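Local coordinates for protein ribose-phosphate pyrophosphokinase (Thermus thermophilus, PDB 7PN0) that probably catalyses the transfer of a diphosphate group from ATP to ribose 5-phosphate, yielding phosphoribosyl diphosphate, and binds ADP, at residues A[1-10]-A[46-57]; A[67-75]-A[113-121]. All coordinates share one frame; numbering follows the deposited sequence. Where two conformers were deposited one is given.

From the N terminus the chain runs up strand 3-7, through helix 12-21 and strands 29-33 and 39-43, and returns as strand 51-55 alongside its start; contact 1 closes this first loop. Helix 62-78 follows, then strand 83-88 and helix 107-118, which comes back against helix 62-78, so that contact 2 closes a second loop. The two neither nest nor cross but stand in series, their centres about 12 Å apart. Contact 1 ties two neighbouring strands of the parallel sheet, contact 2 two helices packed on it. They meet at Glu-68, whose OE1 probably accepts hydrogen bonds from Gln-9 N and Gln-56 NE2.

Contact 1 (A[1-10]-A[46-57]); sequences RPLLIFSGQS and SLREGDVFIVQS. With SO4 (sulfate ion), chain E.
Phe-6 and Leu-4 of strand 3-7 meet Leu-47, Val-52 and Ile-54 on one face of the sheet. The Phe-6 ring puts CD1 4.1 Å from Val-52 CG2, while Leu-47 CD2 reaches CZ and CE1. Leu-4 puts CD1 3.5 Å from Leu-47 CB, in the turn before strand 51-55. On the other face Leu-3 crosses Phe-53 at about a right angle: with CG anti to the backbone N (chi1 174°), its CD1 comes 3.3 Å from Phe-53 CE1. Ile-5 and Val-55 continue this face, where beta-branched side chains suit an extended, buried strand, and helices 12-21 and 287-299 cover it. Six backbone hydrogen bonds join the two strands, from Asp-51 N to Pro-2 O at one end to Gly-8 N to Val-55 O at the other. Asp-51 turns its carboxylate to Arg-83. Beyond the strand ends Gln-56, bent at chi2 (88°), sets OE1 2.6 Å from Ser-10 OG and 3.1 Å from Ser-10 N; both donors come from the same face, above the amide plane. Its NE2 donates to Glu-68 OE1 and His-65 O, which fixes the rotation of the amide. Ser-10 OG accepts from Ser-57 N at 2.8 Å, and a water joins it to Ser-7 OG and Val-55 O. With an alanine in place of Gln-56, Ser-10 N and OG would probably lose their shared acceptor and Glu-68 one of its donors, leaving the loop after strand 3-7 freer to move. At the opposite end Ser-46 OG and Arg-48 NE and NH2 hold a sulfate, probably from the crystallisation liquor, shared with residues of two other subunits. Strand 3-7, outermost in the chain's five-stranded parallel sheet, pairs with 51-55 between helices on both faces, consistent with this family's phosphoribosyltransferase-like N-terminal domain.

Contact 2 (A[67-75]-A[113-121]); sequences MELLMMVDA and DLLQTAGAD
Val-73 presses its CG1 methyl into the hollow where helix 107-118 ends, 3.3 Å from Ala-120 N and 3.5 Å from Gly-119 C. Ala-118 supplies the return bump: its CB sits 3.6 Å from Leu-70 O and touches Leu-70 CD2, small enough to let the backbones come close. There Asp-74 CA approaches Ala-118 O to 3.2 Å, a CA-H...O contact. One turn away, Leu-115 CD2 projects between Leu-69 and Leu-70, 3.8 Å from CD2 of each, and crosses both side chains at about a right angle. Leu-70, with CG anti to its carbonyl carbon (chi1 -68°), carries CD2 over to Leu-114. The hollow is shaped by a Schellman motif, Ala-120 N bonding back to Leu-115 O and Gly-119 N, weakly, to Gln-116 O; at the positive phi of Gly-119 (119°) a CB would be jammed against the preceding carbonyl O, so glycine suits the place. The short axes of 67-75 and 113-118 approach to 8.9 Å, at 29°. Beneath them, Leu-69 and Val-73 rest on Ile-54 of strand 51-55, while Val-84 and Ile-88 of strand 83-88 receive Val-73 and Leu-115; Asp-74 OD2 is hydrogen-bonded to Ser-105 of a neighbouring subunit.

Contact 1 (A[1-10]-A[46-57])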
loop_
_atom_site.group_PDB
_atom_site.type_symbol
_atom_site.label_atom_id
_atom_site.label_comp_id
_atom_site.label_asym_id
_atom_site.label_seq_id
_atom_site.Cartn_x
_atom_site.Cartn_y
_atom_site.Cartn_z
ATOM N N ARG A 1 22.872 8.316 -14.049
ATOM C CA ARG A 1 21.754 7.434 -14.468
ATOM C C ARG A 1 21.734 7.389 -15.992
ATOM O O ARG A 1 21.236 8.311 -16.623
ATOM C CB ARG A 1 20.422 7.904 -13.868
ATOM C CG ARG A 1 20.396 7.705 -12.356
ATOM C CD ARG A 1 19.124 8.052 -11.612
ATOM N NE ARG A 1 19.289 7.695 -10.208
ATOM C CZ ARG A 1 18.406 7.958 -9.246
ATOM N NH1 ARG A 1 18.654 7.571 -8.009
ATOM N NH2 ARG A 1 17.292 8.625 -9.508
ATOM N N PRO A 2 22.310 6.342 -16.619
ATOM C CA PRO A 2 22.241 6.194 -18.063
ATOM C C PRO A 2 20.792 6.068 -18.566
ATOM O O PRO A 2 19.981 5.434 -17.937
ATOM C CB PRO A 2 23.038 4.914 -18.330
ATOM C CG PRO A 2 22.985 4.165 -17.015
ATOM C CD PRO A 2 23.089 5.265 -15.981
ATOM N N LEU A 3 20.541 6.635 -19.740
ATOM C CA LEU A 3 19.264 6.477 -20.449
ATOM C C LEU A 3 19.306 5.153 -21.229
ATOM O O LEU A 3 20.173 4.976 -22.070
ATOM C CB LEU A 3 19.128 7.701 -21.353
ATOM C CG LEU A 3 17.936 7.704 -22.307
ATOM C CD1 LEU A 3 16.633 7.460 -21.575
ATOM C CD2 LEU A 3 17.880 9.038 -23.043
ATOM N N LEU A 4 18.366 4.255 -21.003
ATOM C CA LEU A 4 18.352 2.907 -21.587
ATOM C C LEU A 4 16.971 2.630 -22.170
ATOM O O LEU A 4 15.937 2.840 -21.483
ATOM C CB LEU A 4 18.695 1.903 -20.501
ATOM C CG LEU A 4 20.076 2.048 -19.840
ATOM C CD1 LEU A 4 20.274 0.937 -18.820
ATOM C CD2 LEU A 4 21.197 1.962 -20.874
ATOM N N ILE A 5 16.933 2.153 -23.408
ATOM C CA ILE A 5 15.634 1.916 -24.073
ATOM C C ILE A 5 15.592 0.453 -24.493
ATOM O O ILE A 5 16.633 -0.072 -24.949
ATOM C CB ILE A 5 15.376 2.949 -25.191
ATOM C CG1 ILE A 5 14.104 2.648 -25.966
ATOM C CG2 ILE A 5 16.569 3.174 -26.103
ATOM C CD1 ILE A 5 13.494 3.886 -26.579
ATOM N N PHE A 6 14.458 -0.195 -24.213
ATOM C CA PHE A 6 14.170 -1.600 -24.576
ATOM C C PHE A 6 12.814 -1.691 -25.246
ATOM O O PHE A 6 12.015 -0.751 -25.144
ATOM C CB PHE A 6 14.209 -2.495 -23.336
ATOM C CG PHE A 6 15.492 -2.381 -22.555
ATOM C CD1 PHE A 6 15.647 -1.417 -21.582
ATOM C CD2 PHE A 6 16.533 -3.268 -22.780
ATOM C CE1 PHE A 6 16.846 -1.306 -20.887
ATOM C CE2 PHE A 6 17.696 -3.182 -22.045
ATOM C CZ PHE A 6 17.867 -2.188 -21.127
ATOM N N SER A 7 12.535 -2.843 -25.859
ATOM C CA SER A 7 11.309 -3.082 -26.650
ATOM C C SER A 7 10.773 -4.449 -26.265
ATOM O O SER A 7 11.574 -5.368 -26.053
ATOM C CB SER A 7 11.581 -2.977 -28.131
ATOM O OG SER A 7 10.416 -3.211 -28.920
ATOM N N GLY A 8 9.462 -4.562 -26.187
ATOM C CA GLY A 8 8.791 -5.860 -26.286
ATOM C C GLY A 8 8.665 -6.264 -27.741
ATOM O O GLY A 8 9.375 -5.653 -28.575
ATOM N N GLN A 9 7.814 -7.250 -28.047
ATOM C CA GLN A 9 7.686 -7.832 -29.417
ATOM C C GLN A 9 6.662 -7.041 -30.237
ATOM O O GLN A 9 6.647 -7.199 -31.472
ATOM C CB GLN A 9 7.306 -9.315 -29.380
ATOM C CG GLN A 9 8.294 -10.163 -28.599
ATOM C CD GLN A 9 8.057 -11.646 -28.745
ATOM O OE1 GLN A 9 8.959 -12.450 -28.521
ATOM N NE2 GLN A 9 6.861 -12.020 -29.165
ATOM N N SER A 10 5.877 -6.169 -29.612
ATOM C CA SER A 10 4.749 -5.486 -30.283
ATOM C C SER A 10 5.241 -4.553 -31.417
ATOM O O SER A 10 4.598 -4.560 -32.468
ATOM C CB SER A 10 3.887 -4.732 -29.291
ATOM O OG SER A 10 4.609 -3.617 -28.734
ATOM N N SER A 46 23.560 -5.343 -17.841
ATOM C CA SER A 46 23.155 -4.584 -16.623
ATOM C C SER A 46 22.359 -3.358 -17.046
ATOM O O SER A 46 22.709 -2.751 -18.035
ATOM C CB SER A 46 24.345 -4.221 -15.797
ATOM O OG SER A 46 23.938 -3.446 -14.715
ATOM N N LEU A 47 21.267 -3.053 -16.337
ATOM C CA LEU A 47 20.591 -1.733 -16.461
ATOM C C LEU A 47 20.546 -1.070 -15.085
ATOM O O LEU A 47 19.698 -0.200 -14.860
ATOM C CB LEU A 47 19.228 -1.944 -17.122
ATOM C CG LEU A 47 18.383 -3.061 -16.520
ATOM C CD1 LEU A 47 18.209 -2.807 -15.043
ATOM C CD2 LEU A 47 17.011 -3.186 -17.203
ATOM N N ARG A 48 21.429 -1.510 -14.172
ATOM C CA ARG A 48 21.505 -1.030 -12.776
ATOM C C ARG A 48 21.629 0.495 -12.743
ATOM O O ARG A 48 22.493 1.043 -13.456
ATOM C CB ARG A 48 22.693 -1.681 -12.065
ATOM C CG ARG A 48 22.698 -1.448 -10.564
ATOM C CD ARG A 48 23.792 -2.225 -9.876
ATOM N NE ARG A 48 23.524 -3.665 -9.891
ATOM C CZ ARG A 48 22.957 -4.332 -8.909
ATOM N NH1 ARG A 48 22.527 -3.699 -7.828
ATOM N NH2 ARG A 48 22.826 -5.636 -9.014
ATOM N N GLU A 49 20.772 1.152 -11.954
ATOM C CA GLU A 49 20.688 2.624 -11.753
ATOM C C GLU A 49 20.427 3.310 -13.092
ATOM O O GLU A 49 20.652 4.544 -13.191
ATOM C CB GLU A 49 21.873 3.195 -10.972
ATOM C CG GLU A 49 22.119 2.471 -9.671
ATOM C CD GLU A 49 20.954 2.453 -8.680
ATOM O OE1 GLU A 49 20.633 1.340 -8.082
ATOM O OE2 GLU A 49 20.252 3.480 -8.634
ATOM N N GLY A 50 19.809 2.573 -14.019
ATOM C CA GLY A 50 19.421 3.114 -15.337
ATOM C C GLY A 50 18.093 3.828 -15.275
ATOM O O GLY A 50 17.291 3.523 -14.378
ATOM N N ASP A 51 17.896 4.787 -16.184
ATOM C CA ASP A 51 16.593 5.408 -16.480
ATOM C C ASP A 51 16.035 4.642 -17.659
ATOM O O ASP A 51 16.525 4.844 -18.823
ATOM C CB ASP A 51 16.782 6.905 -16.704
ATOM C CG ASP A 51 15.528 7.735 -16.605
ATOM O OD1 ASP A 51 14.500 7.209 -16.159
ATOM O OD2 ASP A 51 15.616 8.946 -16.948
ATOM N N VAL A 52 15.196 3.664 -17.348
ATOM C CA VAL A 52 14.840 2.642 -18.340
ATOM C C VAL A 52 13.438 2.903 -18.862
ATOM O O VAL A 52 12.506 3.217 -18.094
ATOM C CB VAL A 52 15.121 1.187 -17.908
ATOM C CG1 VAL A 52 16.024 0.977 -16.747
ATOM C CG2 VAL A 52 14.026 0.174 -18.153
ATOM N N PHE A 53 13.323 2.817 -20.174
ATOM C CA PHE A 53 12.110 3.092 -20.963
ATOM C C PHE A 53 11.806 1.827 -21.758
ATOM O O PHE A 53 12.644 1.312 -22.569
ATOM C CB PHE A 53 12.338 4.293 -21.895
ATOM C CG PHE A 53 12.511 5.589 -21.159
ATOM C CD1 PHE A 53 13.715 5.925 -20.570
ATOM C CD2 PHE A 53 11.419 6.419 -20.932
ATOM C CE1 PHE A 53 13.855 7.085 -19.824
ATOM C CE2 PHE A 53 11.566 7.590 -20.197
ATOM C CZ PHE A 53 12.788 7.919 -19.656
ATOM N N ILE A 54 10.608 1.309 -21.589
ATOM C CA ILE A 54 10.280 0.009 -22.233
ATOM C C ILE A 54 9.132 0.299 -23.161
ATOM O O ILE A 54 8.095 0.750 -22.665
ATOM C CB ILE A 54 9.944 -1.087 -21.229
ATOM C CG1 ILE A 54 11.105 -1.390 -20.298
ATOM C CG2 ILE A 54 9.395 -2.333 -21.895
ATOM C CD1 ILE A 54 10.604 -1.870 -18.964
ATOM N N VAL A 55 9.321 0.037 -24.449
ATOM C CA VAL A 55 8.283 0.310 -25.484
ATOM C C VAL A 55 7.404 -0.931 -25.717
ATOM O O VAL A 55 7.880 -2.008 -26.150
ATOM C CB VAL A 55 8.938 0.792 -26.791
ATOM C CG1 VAL A 55 7.929 1.211 -27.821
ATOM C CG2 VAL A 55 9.905 1.937 -26.535
ATOM N N GLN A 56 6.100 -0.750 -25.615
ATOM C CA GLN A 56 5.128 -1.825 -25.974
ATOM C C GLN A 56 3.791 -1.199 -26.322
ATOM O O GLN A 56 3.269 -0.433 -25.499
ATOM C CB GLN A 56 4.962 -2.811 -24.823
ATOM C CG GLN A 56 4.154 -4.031 -25.226
ATOM C CD GLN A 56 5.041 -5.100 -25.809
ATOM O OE1 GLN A 56 5.721 -4.907 -26.824
ATOM N NE2 GLN A 56 5.076 -6.230 -25.140
ATOM N N SER A 57 3.254 -1.512 -27.512
ATOM C CA SER A 57 1.880 -1.127 -27.912
ATOM C C SER A 57 0.957 -2.325 -27.712
ATOM O O SER A 57 1.418 -3.487 -27.804
ATOM C CB SER A 57 1.820 -0.580 -29.318
ATOM O OG SER A 57 2.334 0.728 -29.332
HETATM S S SO4 E . 23.870 -6.363 -12.588
HETATM O O1 SO4 E . 23.918 -4.969 -12.543
HETATM O O2 SO4 E . 24.813 -6.862 -13.559
HETATM O O3 SO4 E . 24.221 -6.920 -11.315
HETATM O O4 SO4 E . 22.546 -6.799 -12.988
HETATM O O HOH W 1 7.654 -2.630 -28.948
#

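Contact 2 (A[67-75]-A[113-121])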
loop_
_atom_site.group_PDB
_atom_site.type_symbol
_atom_site.label_atom_id
_atom_site.label_comp_id
_atom_site.label_asym_id
_atom_site.label_seq_id
_atom_site.Cartn_x
_atom_site.Cartn_y
_atom_site.Cartn_z
ATOM N N MET A 67 1.381 -8.901 -20.881
ATOM C CA MET A 67 2.166 -9.693 -19.898
ATOM C C MET A 67 3.663 -9.444 -20.122
ATOM O O MET A 67 4.398 -9.282 -19.147
ATOM C CB MET A 67 1.865 -11.193 -20.037
ATOM C CG MET A 67 2.607 -12.030 -19.035
ATOM S SD MET A 67 2.179 -11.443 -17.370
ATOM C CE MET A 67 2.801 -12.777 -16.372
ATOM N N GLU A 68 4.135 -9.454 -21.378
ATOM C CA GLU A 68 5.560 -9.154 -21.675
ATOM C C GLU A 68 5.931 -7.810 -21.045
ATOM O O GLU A 68 7.039 -7.701 -20.460
ATOM C CB GLU A 68 5.836 -9.196 -23.182
ATOM C CG GLU A 68 7.299 -8.926 -23.509
ATOM C CD GLU A 68 7.620 -8.778 -24.981
ATOM O OE1 GLU A 68 6.717 -8.410 -25.748
ATOM O OE2 GLU A 68 8.772 -9.045 -25.347
ATOM N N LEU A 69 5.109 -6.772 -21.221
ATOM C CA LEU A 69 5.381 -5.432 -20.644
ATOM C C LEU A 69 5.445 -5.544 -19.111
ATOM O O LEU A 69 6.429 -4.987 -18.520
ATOM C CB LEU A 69 4.290 -4.431 -21.072
ATOM C CG LEU A 69 4.409 -2.991 -20.536
ATOM C CD1 LEU A 69 5.744 -2.337 -20.854
ATOM C CD2 LEU A 69 3.270 -2.141 -21.073
ATOM N N LEU A 70 4.432 -6.140 -18.470
ATOM C CA LEU A 70 4.407 -6.304 -16.985
ATOM C C LEU A 70 5.702 -7.005 -16.533
ATOM O O LEU A 70 6.373 -6.536 -15.571
ATOM C CB LEU A 70 3.164 -7.091 -16.608
ATOM C CG LEU A 70 1.838 -6.377 -16.839
ATOM C CD1 LEU A 70 0.681 -7.255 -16.433
ATOM C CD2 LEU A 70 1.801 -5.065 -16.065
ATOM N N MET A 71 6.076 -8.102 -17.208
ATOM C CA MET A 71 7.290 -8.887 -16.852
ATOM C C MET A 71 8.582 -8.074 -17.116
ATOM O O MET A 71 9.488 -8.123 -16.288
ATOM C CB MET A 71 7.311 -10.177 -17.666
ATOM C CG MET A 71 6.303 -11.123 -17.243
ATOM S SD MET A 71 6.304 -12.588 -18.285
ATOM C CE MET A 71 7.852 -13.326 -17.795
ATOM N N MET A 72 8.661 -7.275 -18.187
ATOM C CA MET A 72 9.875 -6.443 -18.454
ATOM C C MET A 72 9.991 -5.317 -17.427
ATOM O O MET A 72 11.090 -5.032 -16.976
ATOM C CB MET A 72 9.837 -5.889 -19.873
ATOM C CG MET A 72 10.085 -6.951 -20.892
ATOM S SD MET A 72 10.182 -6.288 -22.565
ATOM C CE MET A 72 11.761 -5.477 -22.450
ATOM N N VAL A 73 8.869 -4.736 -17.000
ATOM C CA VAL A 73 8.865 -3.691 -15.947
ATOM C C VAL A 73 9.309 -4.322 -14.632
ATOM O O VAL A 73 10.268 -3.773 -13.943
ATOM C CB VAL A 73 7.463 -3.072 -15.845
ATOM C CG1 VAL A 73 7.300 -2.367 -14.519
ATOM C CG2 VAL A 73 7.209 -2.159 -17.020
ATOM N N ASP A 74 8.698 -5.450 -14.299
ATOM C CA ASP A 74 9.058 -6.229 -13.082
ATOM C C ASP A 74 10.565 -6.565 -13.028
ATOM O O ASP A 74 11.235 -6.347 -11.980
ATOM C CB ASP A 74 8.185 -7.463 -12.968
ATOM C CG ASP A 74 8.524 -8.259 -11.737
ATOM O OD1 ASP A 74 8.353 -7.713 -10.587
ATOM O OD2 ASP A 74 8.983 -9.379 -11.933
ATOM N N ALA A 75 11.062 -7.152 -14.107
ATOM C CA ALA A 75 12.448 -7.637 -14.242
ATOM C C ALA A 75 13.385 -6.427 -14.169
ATOM O O ALA A 75 14.445 -6.539 -13.517
ATOM C CB ALA A 75 12.576 -8.402 -15.530
ATOM N N ASP A 113 -3.405 -0.212 -12.588
ATOM C CA ASP A 113 -3.047 -0.823 -11.276
ATOM C C ASP A 113 -2.036 -1.951 -11.500
ATOM O O ASP A 113 -1.058 -2.012 -10.733
ATOM C CB ASP A 113 -4.303 -1.207 -10.516
ATOM C CG ASP A 113 -5.061 0.001 -9.967
ATOM O OD1 ASP A 113 -4.412 1.005 -9.619
ATOM O OD2 ASP A 113 -6.266 -0.063 -9.909
ATOM N N LEU A 114 -2.236 -2.800 -12.511
ATOM C CA LEU A 114 -1.282 -3.902 -12.763
ATOM C C LEU A 114 0.100 -3.311 -13.127
ATOM O O LEU A 114 1.083 -3.861 -12.681
ATOM C CB LEU A 114 -1.792 -4.776 -13.902
ATOM C CG LEU A 114 -3.137 -5.483 -13.686
ATOM C CD1 LEU A 114 -3.488 -6.349 -14.849
ATOM C CD2 LEU A 114 -3.135 -6.293 -12.421
ATOM N N LEU A 115 0.157 -2.288 -13.979
ATOM C CA LEU A 115 1.460 -1.660 -14.367
ATOM C C LEU A 115 2.124 -1.112 -13.104
ATOM O O LEU A 115 3.324 -1.319 -12.916
ATOM C CB LEU A 115 1.229 -0.555 -15.393
ATOM C CG LEU A 115 0.947 -1.056 -16.799
ATOM C CD1 LEU A 115 0.289 0.007 -17.636
ATOM C CD2 LEU A 115 2.257 -1.568 -17.431
ATOM N N GLN A 116 1.353 -0.492 -12.211
ATOM C CA GLN A 116 1.930 0.081 -10.977
ATOM C C GLN A 116 2.448 -1.057 -10.101
ATOM O O GLN A 116 3.554 -0.949 -9.568
ATOM C CB GLN A 116 0.897 0.967 -10.284
ATOM C CG GLN A 116 0.653 2.207 -11.080
ATOM C CD GLN A 116 -0.603 2.955 -10.665
ATOM O OE1 GLN A 116 -1.344 2.599 -9.738
ATOM N NE2 GLN A 116 -0.773 4.083 -11.290
ATOM N N THR A 117 1.691 -2.148 -9.986
ATOM C CA THR A 117 2.112 -3.304 -9.171
ATOM C C THR A 117 3.396 -3.905 -9.731
ATOM O O THR A 117 4.272 -4.304 -8.919
ATOM C CB THR A 117 0.972 -4.319 -9.049
ATOM O OG1 THR A 117 -0.022 -3.709 -8.226
ATOM C CG2 THR A 117 1.443 -5.599 -8.441
ATOM N N ALA A 118 3.491 -4.013 -11.039
ATOM C CA ALA A 118 4.683 -4.589 -11.723
ATOM C C ALA A 118 5.929 -3.733 -11.442
ATOM O O ALA A 118 7.038 -4.276 -11.521
ATOM C CB ALA A 118 4.393 -4.738 -13.171
ATOM N N GLY A 119 5.739 -2.450 -11.146
ATOM C CA GLY A 119 6.807 -1.533 -10.731
ATOM C C GLY A 119 7.019 -0.348 -11.666
ATOM O O GLY A 119 8.066 0.326 -11.504
ATOM N N ALA A 120 6.078 -0.027 -12.563
ATOM C CA ALA A 120 6.195 1.158 -13.441
ATOM C C ALA A 120 6.231 2.416 -12.581
ATOM O O ALA A 120 5.385 2.597 -11.732
ATOM C CB ALA A 120 5.071 1.215 -14.431
ATOM N N ASP A 121 7.119 3.335 -12.893
ATOM C CA ASP A 121 7.207 4.620 -12.158
ATOM C C ASP A 121 6.448 5.697 -12.916
ATOM O O ASP A 121 6.119 6.719 -12.314
ATOM C CB ASP A 121 8.663 5.003 -11.944
ATOM C CG ASP A 121 9.407 4.015 -11.086
ATOM O OD1 ASP A 121 8.881 3.730 -9.948
ATOM O OD2 ASP A 121 10.563 3.660 -11.469
#